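Light Chain (Clostridium botulinum, PDB 6BVD) is the zinc-dependent protease domain of a mosaic botulinum neurotoxin, which probably cleaves a neuronal SNARE protein and so blocks neurotransmitter release. Local coordinates at residues Q129-V141 with N147-G159. Numbering follows the deposited sequence.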
loop_
_atom_site.group_PDB
_atom_site.type_symbol
_atom_site.label_atom_id
_atom_site.label_comp_id
_atom_site.label_asym_id
_atom_site.label_seq_id
_atom_site.Cartn_x
_atom_site.Cartn_y
_atom_site.Cartn_z
ATOM N N GLN A 129 1.309 -44.642 -7.943
ATOM C CA GLN A 129 0.119 -43.887 -7.599
ATOM C C GLN A 129 0.446 -42.470 -7.185
ATOM O O GLN A 129 1.413 -42.251 -6.445
ATOM C CB GLN A 129 -0.605 -44.604 -6.469
ATOM C CG GLN A 129 -2.053 -44.275 -6.316
ATOM C CD GLN A 129 -2.700 -45.097 -5.220
ATOM O OE1 GLN A 129 -2.089 -45.363 -4.187
ATOM N NE2 GLN A 129 -3.952 -45.488 -5.435
ATOM N N PHE A 130 -0.316 -41.512 -7.710
ATOM C CA PHE A 130 -0.391 -40.172 -7.124
ATOM C C PHE A 130 -1.327 -40.260 -5.923
ATOM O O PHE A 130 -2.537 -40.491 -6.085
ATOM C CB PHE A 130 -0.912 -39.121 -8.119
ATOM C CG PHE A 130 0.157 -38.529 -9.019
ATOM C CD1 PHE A 130 1.497 -38.503 -8.629
ATOM C CD2 PHE A 130 -0.184 -38.034 -10.273
ATOM C CE1 PHE A 130 2.481 -37.974 -9.499
ATOM C CE2 PHE A 130 0.774 -37.500 -11.132
ATOM C CZ PHE A 130 2.113 -37.461 -10.739
ATOM N N THR A 131 -0.774 -40.114 -4.720
ATOM C CA THR A 131 -1.541 -40.260 -3.491
ATOM C C THR A 131 -1.956 -38.912 -2.865
ATOM O O THR A 131 -1.118 -38.089 -2.453
ATOM C CB THR A 131 -0.748 -41.098 -2.484
ATOM O OG1 THR A 131 -0.531 -42.387 -3.058
ATOM C CG2 THR A 131 -1.498 -41.244 -1.196
ATOM N N THR A 132 -3.267 -38.704 -2.796
ATOM C CA THR A 132 -3.832 -37.460 -2.322
ATOM C C THR A 132 -4.473 -37.607 -0.944
ATOM O O THR A 132 -4.767 -36.631 -0.300
ATOM C CB THR A 132 -4.919 -36.924 -3.276
ATOM O OG1 THR A 132 -6.026 -37.828 -3.270
ATOM C CG2 THR A 132 -4.381 -36.784 -4.672
ATOM N N ASN A 133 -4.696 -38.821 -0.473
ATOM C CA ASN A 133 -5.605 -38.959 0.655
ATOM C C ASN A 133 -4.906 -39.158 1.990
ATOM O O ASN A 133 -5.143 -40.154 2.691
ATOM C CB ASN A 133 -6.579 -40.122 0.410
ATOM C CG ASN A 133 -5.866 -41.421 0.122
ATOM O OD1 ASN A 133 -4.707 -41.440 -0.298
ATOM N ND2 ASN A 133 -6.551 -42.527 0.367
ATOM N N ASN A 134 -3.980 -38.260 2.322
ATOM C CA ASN A 134 -3.457 -38.240 3.675
ATOM C C ASN A 134 -3.029 -36.808 4.079
ATOM O O ASN A 134 -2.995 -35.883 3.233
ATOM C CB ASN A 134 -2.313 -39.244 3.829
ATOM C CG ASN A 134 -1.097 -38.898 2.995
ATOM O OD1 ASN A 134 -0.454 -37.876 3.232
ATOM N ND2 ASN A 134 -0.724 -39.783 2.065
ATOM N N ARG A 135 -2.716 -36.630 5.364
ATOM C CA ARG A 135 -2.617 -35.306 5.957
ATOM C C ARG A 135 -1.394 -34.516 5.533
ATOM O O ARG A 135 -1.320 -33.308 5.830
ATOM C CB ARG A 135 -2.627 -35.392 7.472
ATOM C CG ARG A 135 -1.401 -36.045 8.041
ATOM C CD ARG A 135 -1.191 -35.586 9.447
ATOM N NE ARG A 135 -2.066 -36.313 10.371
ATOM C CZ ARG A 135 -1.657 -37.247 11.223
ATOM N NH1 ARG A 135 -0.393 -37.661 11.237
ATOM N NH2 ARG A 135 -2.545 -37.841 12.004
ATOM N N THR A 136 -0.470 -35.139 4.814
ATOM C CA THR A 136 0.704 -34.380 4.326
ATOM C C THR A 136 0.453 -33.586 3.040
ATOM O O THR A 136 1.279 -32.743 2.688
ATOM C CB THR A 136 1.924 -35.292 4.052
ATOM O OG1 THR A 136 1.634 -36.262 3.031
ATOM C CG2 THR A 136 2.431 -35.995 5.364
ATOM N N VAL A 137 -0.656 -33.870 2.330
ATOM C CA VAL A 137 -0.935 -33.221 1.051
ATOM C C VAL A 137 -2.369 -32.630 0.947
ATOM O O VAL A 137 -2.594 -31.724 0.176
ATOM C CB VAL A 137 -0.711 -34.197 -0.140
ATOM C CG1 VAL A 137 0.764 -34.502 -0.291
ATOM C CG2 VAL A 137 -1.554 -35.516 0.020
ATOM N N SER A 138 -3.322 -33.094 1.752
ATOM C CA SER A 138 -4.644 -32.490 1.689
ATOM C C SER A 138 -5.326 -32.465 3.053
ATOM O O SER A 138 -4.855 -33.080 4.011
ATOM C CB SER A 138 -5.495 -33.236 0.641
ATOM O OG SER A 138 -5.749 -34.538 1.099
ATOM N N PHE A 139 -6.402 -31.688 3.166
ATOM C CA PHE A 139 -7.184 -31.609 4.404
ATOM C C PHE A 139 -8.669 -31.420 4.114
ATOM O O PHE A 139 -9.042 -30.922 3.039
ATOM C CB PHE A 139 -6.691 -30.469 5.310
ATOM C CG PHE A 139 -6.433 -29.168 4.571
ATOM C CD1 PHE A 139 -7.467 -28.280 4.304
ATOM C CD2 PHE A 139 -5.138 -28.837 4.156
ATOM C CE1 PHE A 139 -7.253 -27.073 3.620
ATOM C CE2 PHE A 139 -4.896 -27.629 3.462
ATOM C CZ PHE A 139 -5.969 -26.747 3.182
ATOM N N ASN A 140 -9.509 -31.805 5.074
ATOM C CA ASN A 140 -10.944 -31.493 4.973
ATOM C C ASN A 140 -11.273 -30.015 5.149
ATOM O O ASN A 140 -10.735 -29.342 6.032
ATOM C CB ASN A 140 -11.758 -32.296 6.001
ATOM C CG ASN A 140 -11.960 -33.736 5.584
ATOM O OD1 ASN A 140 -11.415 -34.160 4.571
ATOM N ND2 ASN A 140 -12.767 -34.482 6.337
ATOM N N VAL A 141 -12.190 -29.508 4.322
ATOM C CA VAL A 141 -12.740 -28.174 4.545
ATOM C C VAL A 141 -14.273 -28.230 4.523
ATOM O O VAL A 141 -14.872 -29.060 3.828
ATOM C CB VAL A 141 -12.258 -27.115 3.510
ATOM C CG1 VAL A 141 -10.745 -27.193 3.303
ATOM C CG2 VAL A 141 -12.982 -27.227 2.196
ATOM N N ASN A 147 -21.208 -28.803 3.251
ATOM C CA ASN A 147 -20.613 -29.977 2.629
ATOM C C ASN A 147 -19.132 -29.994 2.959
ATOM O O ASN A 147 -18.492 -28.918 3.078
ATOM C CB ASN A 147 -20.752 -29.995 1.109
ATOM C CG ASN A 147 -22.200 -30.203 0.632
ATOM O OD1 ASN A 147 -23.099 -30.540 1.410
ATOM N ND2 ASN A 147 -22.401 -30.043 -0.662
ATOM N N ILE A 148 -18.612 -31.203 3.138
ATOM C CA ILE A 148 -17.204 -31.419 3.485
ATOM C C ILE A 148 -16.493 -31.978 2.258
ATOM O O ILE A 148 -16.918 -33.001 1.705
ATOM C CB ILE A 148 -17.134 -32.343 4.700
ATOM C CG1 ILE A 148 -17.792 -31.620 5.879
ATOM C CG2 ILE A 148 -15.689 -32.814 4.996
ATOM C CD1 ILE A 148 -17.969 -32.466 7.105
ATOM N N VAL A 149 -15.436 -31.305 1.819
ATOM C CA VAL A 149 -14.637 -31.751 0.684
ATOM C C VAL A 149 -13.138 -31.744 1.046
ATOM O O VAL A 149 -12.750 -31.174 2.078
ATOM C CB VAL A 149 -14.873 -30.845 -0.576
ATOM C CG1 VAL A 149 -16.343 -30.881 -1.003
ATOM C CG2 VAL A 149 -14.449 -29.370 -0.330
ATOM N N GLN A 150 -12.303 -32.353 0.200
ATOM C CA GLN A 150 -10.854 -32.376 0.436
ATOM C C GLN A 150 -10.214 -31.276 -0.408
ATOM O O GLN A 150 -10.663 -30.971 -1.510
ATOM C CB GLN A 150 -10.218 -33.726 0.093
ATOM C CG GLN A 150 -10.456 -34.842 1.105
ATOM C CD GLN A 150 -9.493 -36.023 0.920
ATOM O OE1 GLN A 150 -8.733 -36.076 -0.050
ATOM N NE2 GLN A 150 -9.526 -36.975 1.856
ATOM N N GLN A 151 -9.159 -30.681 0.123
ATOM C CA GLN A 151 -8.494 -29.583 -0.547
ATOM C C GLN A 151 -6.976 -29.699 -0.342
ATOM O O GLN A 151 -6.537 -30.202 0.675
ATOM C CB GLN A 151 -9.034 -28.273 -0.008
ATOM C CG GLN A 151 -8.402 -27.068 -0.572
ATOM C CD GLN A 151 -9.411 -25.970 -0.726
ATOM O OE1 GLN A 151 -10.622 -26.202 -0.629
ATOM N NE2 GLN A 151 -8.929 -24.767 -0.941
ATOM N N MET A 152 -6.193 -29.312 -1.342
ATOM C CA MET A 152 -4.734 -29.273 -1.206
ATOM C C MET A 152 -4.279 -27.839 -0.922
ATOM O O MET A 152 -4.971 -26.906 -1.303
ATOM C CB MET A 152 -4.051 -29.808 -2.468
ATOM C CG MET A 152 -4.392 -31.268 -2.803
ATOM S SD MET A 152 -3.545 -31.842 -4.287
ATOM C CE MET A 152 -1.915 -31.112 -4.093
ATOM N N ALA A 153 -3.141 -27.666 -0.242
ATOM C CA ALA A 153 -2.540 -26.324 -0.042
ATOM C C ALA A 153 -1.069 -26.536 0.345
ATOM O O ALA A 153 -0.642 -27.676 0.524
ATOM C CB ALA A 153 -3.270 -25.521 1.049
ATOM N N ASN A 154 -0.287 -25.459 0.438
ATOM C CA ASN A 154 1.141 -25.602 0.745
ATOM C C ASN A 154 1.487 -25.170 2.176
ATOM O O ASN A 154 2.475 -25.635 2.750
ATOM C CB ASN A 154 1.996 -24.760 -0.268
ATOM C CG ASN A 154 1.882 -25.263 -1.714
ATOM O OD1 ASN A 154 1.423 -26.404 -1.991
ATOM N ND2 ASN A 154 2.329 -24.423 -2.661
ATOM N N LEU A 155 0.712 -24.265 2.745
ATOM C CA LEU A 155 1.122 -23.617 3.988
ATOM C C LEU A 155 -0.064 -23.132 4.824
ATOM O O LEU A 155 -0.995 -22.535 4.310
ATOM C CB LEU A 155 2.051 -22.397 3.673
ATOM C CG LEU A 155 2.378 -21.490 4.863
ATOM C CD1 LEU A 155 3.138 -22.186 5.982
ATOM C CD2 LEU A 155 3.214 -20.240 4.338
ATOM N N ILE A 156 -0.005 -23.388 6.124
ATOM C CA ILE A 156 -0.973 -22.869 7.064
ATOM C C ILE A 156 -0.228 -22.116 8.153
ATOM O O ILE A 156 0.641 -22.683 8.835
ATOM C CB ILE A 156 -1.808 -24.007 7.692
ATOM C CG1 ILE A 156 -2.523 -24.794 6.579
ATOM C CG2 ILE A 156 -2.759 -23.434 8.742
ATOM C CD1 ILE A 156 -3.229 -26.037 7.083
ATOM N N ILE A 157 -0.584 -20.847 8.324
ATOM C CA ILE A 157 0.043 -19.965 9.308
ATOM C C ILE A 157 -0.881 -19.770 10.471
ATOM O O ILE A 157 -2.029 -19.434 10.264
ATOM C CB ILE A 157 0.384 -18.556 8.726
ATOM C CG1 ILE A 157 1.284 -18.672 7.471
ATOM C CG2 ILE A 157 1.055 -17.681 9.853
ATOM C CD1 ILE A 157 1.497 -17.279 6.684
ATOM N N TRP A 158 -0.385 -20.031 11.681
ATOM C CA TRP A 158 -1.078 -19.771 12.945
ATOM C C TRP A 158 -0.437 -18.609 13.716
ATOM O O TRP A 158 0.720 -18.271 13.488
ATOM C CB TRP A 158 -1.006 -20.984 13.877
ATOM C CG TRP A 158 -1.570 -22.237 13.370
ATOM C CD1 TRP A 158 -1.048 -23.045 12.419
ATOM C CD2 TRP A 158 -2.748 -22.897 13.867
ATOM N NE1 TRP A 158 -1.857 -24.155 12.255
ATOM C CE2 TRP A 158 -2.897 -24.080 13.134
ATOM C CE3 TRP A 158 -3.678 -22.580 14.846
ATOM C CZ2 TRP A 158 -3.950 -24.991 13.374
ATOM C CZ3 TRP A 158 -4.748 -23.455 15.062
ATOM C CH2 TRP A 158 -4.877 -24.634 14.310
ATOM N N GLY A 159 -1.167 -18.087 14.695
ATOM C CA GLY A 159 -0.611 -17.180 15.696
ATOM C C GLY A 159 0.366 -17.911 16.596
ATOM O O GLY A 159 0.586 -19.093 16.419
HETATM O O HOH W 1 -0.578 -30.104 -0.862
#
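I148 lays its CG2 methyl against the N140 amide, 3.6 Å from ND2, near the turn of the antiparallel beta hairpin formed by strands 138-142 and 148-152. Within this chain 148-152 is an edge strand of the mixed sheet, with 138-142 between it and strand 21-24. V149 and V141 form a hydrogen-bonded pair: V141 N reaches V149 O at an N-H...O angle of 169°, V149 N returns the bond to V141 O, and V141 CG2 touches V149 CG2 at 3.6 Å. Q150 turns to the face shared with N140 and S138. Its extended chain passes CG by N140 OD1 and carries OE1 towards S138 OG, whose own hydrogen bond goes instead to T132 O, 2.7 Å away within 129-141. Q151, on the other face, pairs with F139 through two backbone bonds, and its CB touches V141 CG1. M152 brings CG against V137 O. A water donates to both V137 O and A153 O, 2.8 Å each, linking the two backbones. A153 then sets CB at the edge of the F139 ring, 3.6 Å from CE2. F139 CG sits between its backbone N and carbonyl carbon (chi1 45°), placing the ring across the Q151 carbonyl that F139 N binds, with Q151 O 3.9 Å above the ring plane, over its centre.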